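Local atomic coordinates of internalin (Listeria monocytogenes serotype 4b, PDB entry 4FMZ), a protein that probably takes part in bacterial adhesion to and invasion of host cells through a curved leucine-rich-repeat domain that suits protein binding. Residues V272-I277 with F293-Q298; L299-M304 with H322-R327; F317-H322 with S337-N342. All coordinates share one frame; numbering follows the deposited sequence. Where two conformers were deposited one is given.

Interaction 1: V272-I277 with F293-Q298; sequences VGSNQI and FLNNNQ. With EDO (1,2-ethanediol), chain H.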
loop_
_atom_site.group_PDB
_atom_site.type_symbol
_atom_site.label_atom_id
_atom_site.label_comp_id
_atom_site.label_asym_id
_atom_site.label_seq_id
_atom_site.Cartn_x
_atom_site.Cartn_y
_atom_site.Cartn_z
ATOM N N VAL A 272 -16.586 -4.907 -11.939
ATOM C CA VAL A 272 -17.835 -4.490 -11.316
ATOM C C VAL A 272 -18.658 -5.748 -10.930
ATOM O O VAL A 272 -19.877 -5.688 -10.858
ATOM C CB VAL A 272 -18.655 -3.488 -12.193
ATOM C CG1 VAL A 272 -18.028 -2.095 -12.186
ATOM C CG2 VAL A 272 -18.823 -3.995 -13.619
ATOM N N GLY A 273 -17.966 -6.854 -10.651
ATOM C CA GLY A 273 -18.588 -8.101 -10.219
ATOM C C GLY A 273 -19.271 -7.918 -8.876
ATOM O O GLY A 273 -18.835 -7.085 -8.078
ATOM N N SER A 274 -20.376 -8.657 -8.624
ATOM C CA SER A 274 -21.120 -8.590 -7.353
ATOM C C SER A 274 -21.700 -7.173 -7.086
ATOM O O SER A 274 -21.436 -6.519 -6.063
ATOM C CB SER A 274 -20.250 -9.074 -6.184
ATOM O OG SER A 274 -19.881 -10.427 -6.395
ATOM N N ASN A 275 -22.504 -6.721 -8.039
ATOM C CA ASN A 275 -23.234 -5.468 -7.958
ATOM C C ASN A 275 -24.686 -5.748 -8.398
ATOM O O ASN A 275 -25.134 -6.900 -8.310
ATOM C CB ASN A 275 -22.538 -4.369 -8.768
ATOM C CG ASN A 275 -21.385 -3.743 -8.018
ATOM O OD1 ASN A 275 -21.587 -3.056 -7.026
ATOM N ND2 ASN A 275 -20.147 -4.022 -8.431
ATOM N N GLN A 276 -25.427 -4.709 -8.816
ATOM C CA GLN A 276 -26.826 -4.851 -9.212
ATOM C C GLN A 276 -27.043 -4.255 -10.618
ATOM O O GLN A 276 -28.101 -3.696 -10.901
ATOM C CB GLN A 276 -27.723 -4.176 -8.145
ATOM C CG GLN A 276 -27.687 -4.878 -6.784
ATOM C CD GLN A 276 -28.293 -4.060 -5.665
ATOM O OE1 GLN A 276 -29.485 -3.720 -5.687
ATOM N NE2 GLN A 276 -27.492 -3.759 -4.632
ATOM N N ILE A 277 -26.052 -4.408 -11.505
ATOM C CA ILE A 277 -26.077 -3.834 -12.854
ATOM C C ILE A 277 -26.971 -4.644 -13.813
ATOM O O ILE A 277 -26.817 -5.856 -13.932
ATOM C CB ILE A 277 -24.628 -3.694 -13.393
ATOM C CG1 ILE A 277 -23.805 -2.737 -12.492
ATOM C CG2 ILE A 277 -24.612 -3.222 -14.861
ATOM C CD1 ILE A 277 -22.345 -3.114 -12.308
ATOM N N PHE A 293 -15.021 -7.844 -15.565
ATOM C CA PHE A 293 -15.656 -8.722 -14.576
ATOM C C PHE A 293 -17.078 -8.222 -14.311
ATOM O O PHE A 293 -17.277 -7.168 -13.695
ATOM C CB PHE A 293 -14.821 -8.797 -13.290
ATOM C CG PHE A 293 -13.416 -9.318 -13.519
ATOM C CD1 PHE A 293 -12.377 -8.452 -13.834
ATOM C CD2 PHE A 293 -13.146 -10.677 -13.470
ATOM C CE1 PHE A 293 -11.089 -8.936 -14.081
ATOM C CE2 PHE A 293 -11.855 -11.164 -13.722
ATOM C CZ PHE A 293 -10.834 -10.291 -14.012
ATOM N N LEU A 294 -18.063 -8.974 -14.827
ATOM C CA LEU A 294 -19.483 -8.653 -14.735
ATOM C C LEU A 294 -20.298 -9.768 -14.070
ATOM O O LEU A 294 -21.524 -9.716 -14.098
ATOM C CB LEU A 294 -20.048 -8.351 -16.138
ATOM C CG LEU A 294 -19.841 -6.917 -16.652
ATOM C CD1 LEU A 294 -20.088 -6.847 -18.142
ATOM C CD2 LEU A 294 -20.759 -5.935 -15.944
ATOM N N ASN A 295 -19.626 -10.762 -13.463
ATOM C CA ASN A 295 -20.255 -11.880 -12.745
ATOM C C ASN A 295 -21.112 -11.344 -11.592
ATOM O O ASN A 295 -20.808 -10.276 -11.064
ATOM C CB ASN A 295 -19.170 -12.830 -12.187
ATOM C CG ASN A 295 -18.150 -12.102 -11.339
ATOM O OD1 ASN A 295 -17.301 -11.358 -11.852
ATOM N ND2 ASN A 295 -18.312 -12.180 -10.024
ATOM N N ASN A 296 -22.162 -12.091 -11.195
ATOM C CA ASN A 296 -23.035 -11.744 -10.060
ATOM C C ASN A 296 -23.653 -10.339 -10.192
ATOM O O ASN A 296 -23.541 -9.485 -9.311
ATOM C CB ASN A 296 -22.272 -11.908 -8.737
ATOM C CG ASN A 296 -21.853 -13.337 -8.538
ATOM O OD1 ASN A 296 -20.757 -13.730 -8.913
ATOM N ND2 ASN A 296 -22.761 -14.177 -8.075
ATOM N N ASN A 297 -24.296 -10.127 -11.330
ATOM C CA ASN A 297 -25.018 -8.899 -11.641
ATOM C C ASN A 297 -26.402 -9.318 -12.111
ATOM O O ASN A 297 -26.808 -10.436 -11.804
ATOM C CB ASN A 297 -24.238 -8.041 -12.653
ATOM C CG ASN A 297 -23.248 -7.160 -11.957
ATOM O OD1 ASN A 297 -23.636 -6.229 -11.255
ATOM N ND2 ASN A 297 -21.951 -7.469 -12.076
ATOM N N GLN A 298 -27.118 -8.466 -12.842
ATOM C CA GLN A 298 -28.474 -8.779 -13.277
ATOM C C GLN A 298 -28.590 -8.677 -14.812
ATOM O O GLN A 298 -29.610 -8.221 -15.340
ATOM C CB GLN A 298 -29.473 -7.849 -12.554
ATOM C CG GLN A 298 -29.449 -8.044 -11.028
ATOM C CD GLN A 298 -30.418 -7.189 -10.259
ATOM O OE1 GLN A 298 -31.516 -6.873 -10.725
ATOM N NE2 GLN A 298 -30.073 -6.895 -9.017
HETATM C C1 EDO H . -16.552 -9.893 -6.794
HETATM O O1 EDO H . -17.415 -10.609 -7.667
HETATM C C2 EDO H . -15.782 -8.823 -7.598
HETATM O O2 EDO H . -15.313 -9.424 -8.789
HETATM O O HOH W 1 -27.751 -8.629 -8.070
HETATM O O HOH W 2 -31.134 -5.552 -7.092
#

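Interaction 2: L299-M304 with H322-R327; sequences LGNEDM and HITDIR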
loop_
_atom_site.group_PDB
_atom_site.type_symbol
_atom_site.label_atom_id
_atom_site.label_comp_id
_atom_site.label_asym_id
_atom_site.label_seq_id
_atom_site.Cartn_x
_atom_site.Cartn_y
_atom_site.Cartn_z
ATOM N N LEU A 299 -27.563 -9.170 -15.523
ATOM C CA LEU A 299 -27.519 -9.140 -16.990
ATOM C C LEU A 299 -28.276 -10.310 -17.618
ATOM O O LEU A 299 -28.389 -11.372 -17.013
ATOM C CB LEU A 299 -26.072 -9.135 -17.505
ATOM C CG LEU A 299 -25.149 -8.010 -17.004
ATOM C CD1 LEU A 299 -23.728 -8.285 -17.419
ATOM C CD2 LEU A 299 -25.601 -6.624 -17.515
ATOM N N GLY A 300 -28.725 -10.110 -18.847
ATOM C CA GLY A 300 -29.452 -11.109 -19.617
ATOM C C GLY A 300 -28.934 -11.248 -21.029
ATOM O O GLY A 300 -27.928 -10.643 -21.390
ATOM N N ASN A 301 -29.652 -12.006 -21.850
ATOM C CA ASN A 301 -29.278 -12.294 -23.238
ATOM C C ASN A 301 -29.138 -11.044 -24.106
ATOM O O ASN A 301 -28.254 -11.012 -24.956
ATOM C CB ASN A 301 -30.288 -13.254 -23.851
ATOM C CG ASN A 301 -30.269 -14.602 -23.164
ATOM O OD1 ASN A 301 -29.298 -14.976 -22.489
ATOM N ND2 ASN A 301 -31.337 -15.366 -23.324
ATOM N N GLU A 302 -29.995 -10.023 -23.888
ATOM C CA GLU A 302 -29.990 -8.768 -24.641
ATOM C C GLU A 302 -28.731 -7.924 -24.377
ATOM O O GLU A 302 -28.480 -6.962 -25.107
ATOM C CB GLU A 302 -31.254 -7.937 -24.316
ATOM C CG GLU A 302 -31.294 -7.342 -22.908
ATOM C CD GLU A 302 -31.691 -8.234 -21.745
ATOM O OE1 GLU A 302 -31.884 -9.459 -21.938
ATOM O OE2 GLU A 302 -31.812 -7.692 -20.623
ATOM N N ASP A 303 -27.947 -8.263 -23.343
ATOM C CA ASP A 303 -26.759 -7.491 -22.996
ATOM C C ASP A 303 -25.498 -8.068 -23.575
ATOM O O ASP A 303 -24.424 -7.506 -23.349
ATOM C CB ASP A 303 -26.617 -7.448 -21.460
ATOM C CG ASP A 303 -27.851 -6.935 -20.745
ATOM O OD1 ASP A 303 -28.338 -5.831 -21.104
ATOM O OD2 ASP A 303 -28.334 -7.634 -19.834
HETATM N N MSE A 304 -25.602 -9.190 -24.296
HETATM C CA MSE A 304 -24.428 -9.888 -24.790
HETATM C C MSE A 304 -23.831 -9.290 -26.059
HETATM O O MSE A 304 -22.601 -9.325 -26.224
HETATM C CB MSE A 304 -24.751 -11.360 -24.984
HETATM C CG MSE A 304 -23.727 -12.243 -24.351
HETATM SE SE MSE A 304 -23.631 -12.421 -22.379
HETATM C CE MSE A 304 -24.065 -10.692 -21.657
ATOM N N HIS A 322 -28.305 -13.804 -15.614
ATOM C CA HIS A 322 -29.493 -14.540 -16.123
ATOM C C HIS A 322 -29.277 -14.854 -17.619
ATOM O O HIS A 322 -30.203 -14.719 -18.414
ATOM C CB HIS A 322 -30.810 -13.725 -15.921
ATOM C CG HIS A 322 -30.938 -13.098 -14.577
ATOM N ND1 HIS A 322 -31.102 -13.863 -13.434
ATOM C CD2 HIS A 322 -30.887 -11.792 -14.226
ATOM C CE1 HIS A 322 -31.120 -13.003 -12.427
ATOM N NE2 HIS A 322 -31.012 -11.748 -12.855
ATOM N N ILE A 323 -28.045 -15.225 -18.008
ATOM C CA ILE A 323 -27.709 -15.451 -19.418
ATOM C C ILE A 323 -27.883 -16.913 -19.779
ATOM O O ILE A 323 -27.370 -17.784 -19.071
ATOM C CB ILE A 323 -26.272 -14.949 -19.722
ATOM C CG1 ILE A 323 -26.107 -13.476 -19.309
ATOM C CG2 ILE A 323 -25.868 -15.161 -21.195
ATOM C CD1 ILE A 323 -24.661 -13.156 -18.815
ATOM N N THR A 324 -28.578 -17.175 -20.901
ATOM C CA THR A 324 -28.791 -18.535 -21.403
ATOM C C THR A 324 -28.240 -18.690 -22.833
ATOM O O THR A 324 -28.115 -19.818 -23.324
ATOM C CB THR A 324 -30.278 -18.918 -21.344
ATOM O OG1 THR A 324 -31.045 -18.001 -22.135
ATOM C CG2 THR A 324 -30.809 -18.998 -19.912
ATOM N N ASP A 325 -27.907 -17.562 -23.488
ATOM C CA ASP A 325 -27.404 -17.551 -24.857
ATOM C C ASP A 325 -26.182 -16.658 -24.931
ATOM O O ASP A 325 -26.277 -15.429 -24.806
ATOM C CB ASP A 325 -28.511 -17.092 -25.842
ATOM C CG ASP A 325 -28.151 -17.109 -27.327
ATOM O OD1 ASP A 325 -27.003 -17.505 -27.665
ATOM O OD2 ASP A 325 -29.019 -16.742 -28.151
ATOM N N ILE A 326 -25.024 -17.296 -25.117
ATOM C CA ILE A 326 -23.749 -16.599 -25.212
ATOM C C ILE A 326 -23.259 -16.522 -26.681
ATOM O O ILE A 326 -22.103 -16.160 -26.898
ATOM C CB ILE A 326 -22.683 -17.265 -24.293
ATOM C CG1 ILE A 326 -22.458 -18.762 -24.653
ATOM C CG2 ILE A 326 -23.030 -17.077 -22.803
ATOM C CD1 ILE A 326 -21.089 -19.347 -24.249
ATOM N N ARG A 327 -24.118 -16.847 -27.679
ATOM C CA ARG A 327 -23.709 -16.814 -29.093
ATOM C C ARG A 327 -23.145 -15.431 -29.524
ATOM O O ARG A 327 -22.120 -15.459 -30.201
ATOM C CB ARG A 327 -24.811 -17.263 -30.037
ATOM C CG ARG A 327 -24.975 -18.786 -30.049
ATOM C CD ARG A 327 -26.163 -19.238 -30.873
ATOM N NE ARG A 327 -27.442 -18.838 -30.280
ATOM C CZ ARG A 327 -28.626 -19.105 -30.820
ATOM N NH1 ARG A 327 -28.704 -19.775 -31.962
ATOM N NH2 ARG A 327 -29.741 -18.702 -30.223
HETATM O O HOH W 3 -27.452 -13.474 -26.177
HETATM O O HOH W 4 -31.832 -13.366 -20.458
#

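Interaction 3: F317-H322 with S337-N342; sequences FLSQNH and SADFAN. With EDO (1,2-ethanediol), chain G.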
loop_
_atom_site.group_PDB
_atom_site.type_symbol
_atom_site.label_atom_id
_atom_site.label_comp_id
_atom_site.label_asym_id
_atom_site.label_seq_id
_atom_site.Cartn_x
_atom_site.Cartn_y
_atom_site.Cartn_z
ATOM N N PHE A 317 -15.580 -12.303 -17.161
ATOM C CA PHE A 317 -16.357 -13.010 -16.144
ATOM C C PHE A 317 -17.821 -12.600 -16.257
ATOM O O PHE A 317 -18.141 -11.403 -16.288
ATOM C CB PHE A 317 -15.811 -12.765 -14.730
ATOM C CG PHE A 317 -14.611 -13.608 -14.325
ATOM C CD1 PHE A 317 -13.627 -13.955 -15.254
ATOM C CD2 PHE A 317 -14.429 -13.991 -13.004
ATOM C CE1 PHE A 317 -12.519 -14.736 -14.880
ATOM C CE2 PHE A 317 -13.302 -14.737 -12.623
ATOM C CZ PHE A 317 -12.348 -15.092 -13.560
ATOM N N LEU A 318 -18.708 -13.598 -16.379
ATOM C CA LEU A 318 -20.141 -13.357 -16.534
ATOM C C LEU A 318 -20.997 -14.337 -15.751
ATOM O O LEU A 318 -22.211 -14.280 -15.887
ATOM C CB LEU A 318 -20.542 -13.443 -18.020
ATOM C CG LEU A 318 -20.202 -12.267 -18.913
ATOM C CD1 LEU A 318 -20.407 -12.627 -20.348
ATOM C CD2 LEU A 318 -21.023 -11.036 -18.552
ATOM N N SER A 319 -20.402 -15.236 -14.948
ATOM C CA SER A 319 -21.204 -16.244 -14.240
ATOM C C SER A 319 -22.219 -15.622 -13.280
ATOM O O SER A 319 -22.021 -14.519 -12.794
ATOM C CB SER A 319 -20.312 -17.227 -13.490
ATOM O OG SER A 319 -19.688 -16.654 -12.355
ATOM N N GLN A 320 -23.329 -16.339 -13.054
ATOM C CA GLN A 320 -24.405 -16.009 -12.117
ATOM C C GLN A 320 -25.065 -14.630 -12.372
ATOM O O GLN A 320 -25.223 -13.786 -11.477
ATOM C CB GLN A 320 -23.950 -16.170 -10.658
ATOM C CG GLN A 320 -23.536 -17.633 -10.356
ATOM C CD GLN A 320 -23.509 -17.971 -8.887
ATOM O OE1 GLN A 320 -23.086 -17.177 -8.046
ATOM N NE2 GLN A 320 -23.868 -19.204 -8.556
ATOM N N ASN A 321 -25.485 -14.454 -13.621
ATOM C CA ASN A 321 -26.354 -13.386 -14.118
ATOM C C ASN A 321 -27.648 -14.130 -14.490
ATOM O O ASN A 321 -27.966 -15.109 -13.807
ATOM C CB ASN A 321 -25.699 -12.660 -15.308
ATOM C CG ASN A 321 -24.701 -11.624 -14.880
ATOM O OD1 ASN A 321 -25.068 -10.532 -14.474
ATOM N ND2 ASN A 321 -23.420 -11.932 -14.982
ATOM N N HIS A 322 -28.305 -13.804 -15.614
ATOM C CA HIS A 322 -29.493 -14.540 -16.123
ATOM C C HIS A 322 -29.277 -14.854 -17.619
ATOM O O HIS A 322 -30.203 -14.719 -18.414
ATOM C CB HIS A 322 -30.810 -13.725 -15.921
ATOM C CG HIS A 322 -30.938 -13.098 -14.577
ATOM N ND1 HIS A 322 -31.102 -13.863 -13.434
ATOM C CD2 HIS A 322 -30.887 -11.792 -14.226
ATOM C CE1 HIS A 322 -31.120 -13.003 -12.427
ATOM N NE2 HIS A 322 -31.012 -11.748 -12.855
ATOM N N SER A 337 -9.314 -16.389 -20.211
ATOM C CA SER A 337 -9.961 -16.679 -18.950
ATOM C C SER A 337 -11.419 -16.249 -19.008
ATOM O O SER A 337 -11.691 -15.109 -19.360
ATOM C CB SER A 337 -9.222 -15.932 -17.846
ATOM O OG SER A 337 -9.653 -16.320 -16.555
ATOM N N ALA A 338 -12.349 -17.172 -18.758
ATOM C CA ALA A 338 -13.793 -16.910 -18.762
ATOM C C ALA A 338 -14.448 -17.846 -17.749
ATOM O O ALA A 338 -14.353 -19.064 -17.920
ATOM C CB ALA A 338 -14.370 -17.110 -20.161
ATOM N N ASP A 339 -15.044 -17.290 -16.659
ATOM C CA ASP A 339 -15.618 -18.042 -15.531
ATOM C C ASP A 339 -16.890 -18.865 -15.863
ATOM O O ASP A 339 -17.589 -19.266 -14.934
ATOM C CB ASP A 339 -15.910 -17.088 -14.357
ATOM C CG ASP A 339 -17.084 -16.133 -14.550
ATOM O OD1 ASP A 339 -17.549 -15.981 -15.708
ATOM O OD2 ASP A 339 -17.551 -15.566 -13.543
ATOM N N PHE A 340 -17.189 -19.114 -17.147
ATOM C CA PHE A 340 -18.351 -19.928 -17.538
ATOM C C PHE A 340 -17.857 -21.086 -18.413
ATOM O O PHE A 340 -17.033 -20.882 -19.308
ATOM C CB PHE A 340 -19.481 -19.099 -18.190
ATOM C CG PHE A 340 -19.077 -18.102 -19.248
ATOM C CD1 PHE A 340 -18.499 -16.876 -18.895
ATOM C CD2 PHE A 340 -19.295 -18.367 -20.595
ATOM C CE1 PHE A 340 -18.099 -15.962 -19.868
ATOM C CE2 PHE A 340 -18.919 -17.428 -21.569
ATOM C CZ PHE A 340 -18.312 -16.241 -21.196
ATOM N N ALA A 341 -18.328 -22.311 -18.091
ATOM C CA ALA A 341 -17.911 -23.597 -18.650
ATOM C C ALA A 341 -17.990 -23.697 -20.170
ATOM O O ALA A 341 -17.081 -24.284 -20.766
ATOM C CB ALA A 341 -18.703 -24.733 -18.015
ATOM N N ASN A 342 -19.058 -23.194 -20.798
ATOM C CA ASN A 342 -19.189 -23.361 -22.239
ATOM C C ASN A 342 -18.415 -22.304 -23.018
ATOM O O ASN A 342 -17.817 -21.397 -22.423
ATOM C CB ASN A 342 -20.676 -23.391 -22.674
ATOM C CG ASN A 342 -21.626 -22.431 -21.985
ATOM O OD1 ASN A 342 -21.284 -21.724 -21.029
ATOM N ND2 ASN A 342 -22.873 -22.423 -22.436
HETATM C C1 EDO G . -22.679 -16.524 -18.392
HETATM O O1 EDO G . -23.429 -16.174 -17.233
HETATM C C2 EDO G . -23.271 -17.818 -18.961
HETATM O O2 EDO G . -23.331 -18.767 -17.906
#

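Interaction 1: V272-I277 with F293-Q298
Asn297 meets Val272 and Ile277 because its first torsion sets CG anti to the carbonyl carbon and beside the backbone N (chi1 -86°), and its second turns OD1 to Ile277 while ND2 faces Val272. Asn275, the matching residue of the preceding coil, has nearly the same torsions. From Asn297, ND2 donates an almost straight bond to Val272 O (3.0 Å, 171° at the hydrogen), approaching from above the carbonyl plane. Asn275 ND2 reaches the same oxygen from the opposite face, so two amides grip one carbonyl. The second N-H of Asn297 is spent within its own loop, where ND2 lies 3.1 Å from Leu294 O. Its OD1 accepts from Ile277 N at 3.0 Å, and with these three bonds the rotation of the amide is fixed. Backbone bonds run alongside: Val272 N to Phe293 O at 2.9 Å, Ser274 N to Asn295 O, and Gln298 N to Ile277 O at 2.8 Å. On the inner side, Val272 CG2 packs 3.6 Å from Leu294 CD2, the two side chains lying side by side. At the outer end Gln276 and Gln298 run together with nearly parallel amides, and a water bridges Gln276 OE1 to Gln298 NE2. Asn297 occupies the consensus asparagine position of the leucine-rich repeat, tying each coil to the one before it. The two loops follow strands 269-271 and 291-293 of the parallel array; Asn275 makes equivalent bonds to Ile250 and Ile255 in the preceding coil, while Asn321 ND2 reaches Leu294 O from the next.

Interaction 2: L299-M304 with H322-R327
Leu299 and His322 join the two backbones through a bond from His322 N to Leu299 O (2.8 Å), with the donor lying nearly along the C=O axis. Beyond it the segments differ: 301-303 curls into a 3-10 turn, and Asp303 OD2 turns back to accept from Gly300 N at 2.7 Å, whereas 322-327 stays irregular. Asn301 carries the side-chain contact, its CG anti to the carbonyl carbon (chi1 -64°), which sends the amide to Thr324. Its OD1 takes Thr324 N at 2.8 Å, in the carbonyl plane and on a lone pair, and also Asp325 N at 3.1 Å, which comes from above that plane. The same amide donates through ND2 to Thr324 OG1 (2.9 Å), so one asparagine holds two successive N-H groups and a hydroxyl. Two waters add bridges, Asn301 O to Asp325 O and Asn301 N to His322 O. An apolar contact adds to this: Met304 (selenomethionine) meets Ile323 tip to tip, SE near CG2 and CD1, although its two conformers leave the detail doubtful. Asp325 closes an Asx turn onto Arg327 N and receives the Arg327 guanidinium side-on. Such asparagine-to-backbone bonding joins successive coils of this leucine-rich-repeat solenoid just past the asparagine loop.

Interaction 3: F317-H322 with S337-N342
Asp339 accepts all the hydrogen bonds that cross between the two segments, holding Leu318 and Ser319 with both carboxylate oxygens. OD1 of Asp339 takes Leu318 N at 2.7 Å and Ser319 N at 3.0 Å, the two donors coming from opposite faces of the carboxylate plane. Ser319 N is shared with Asp339 OD2, which also receives the hydroxyl of Ser319 (OG to OD2 2.7 Å) from well above that plane. CG of Asp339 sits between its own backbone N and carbonyl carbon (chi1 72°), which carries the carboxylate to these donors. Asp339 CB stands 3.7 Å from the centroid of the Phe317 ring, 12° off the normal, in a CH-pi contact, and carboxylate and ring planes are stacked 21° apart. Ser337 OG meets the rim of the same ring near its plane, 3.7 Å from Phe317 CE1. Alongside, Phe340 CE1 packs 4.0 Å from Leu318 CB. A bound ethanediol, probably from the crystallisation liquor, lies over one face of the Phe340 ring and donates to Leu318 O. In the next shell, Asn321 ND2 donates to Leu318 O at 2.8 Å, a tie within the loop consistent with fixing its shape; Asn321 OD1 accepts from Leu299 N of the preceding coil. The contact joins the loop after strand 315-317 to the short, weakly bonded strand 337-338 and the residues just after it, at the last edge of the parallel array, with Phe317 set edge-to-face on Phe293 of strand 291-293.

The three contacts show one principle of solenoid building, that each coil is held to its neighbour in part by polar side chains reaching for backbone groups. Interactions 1 and 2 are partly buried, are in series along the chain and share the coil of strand 291-293, with Leu299 packing on Leu294 and Ile277 between them. Interaction 3 is a surface contact at the end of the array. Chemistry changes with place: the buried amide of Asn297 serves interaction 1, the partly exposed one of Asn301, which also donates to a hydroxyl, serves interaction 2, and a carboxylate does the work in interaction 3. Interactions 2 and 3 share His322 and meet where Ile326 packs against Phe340.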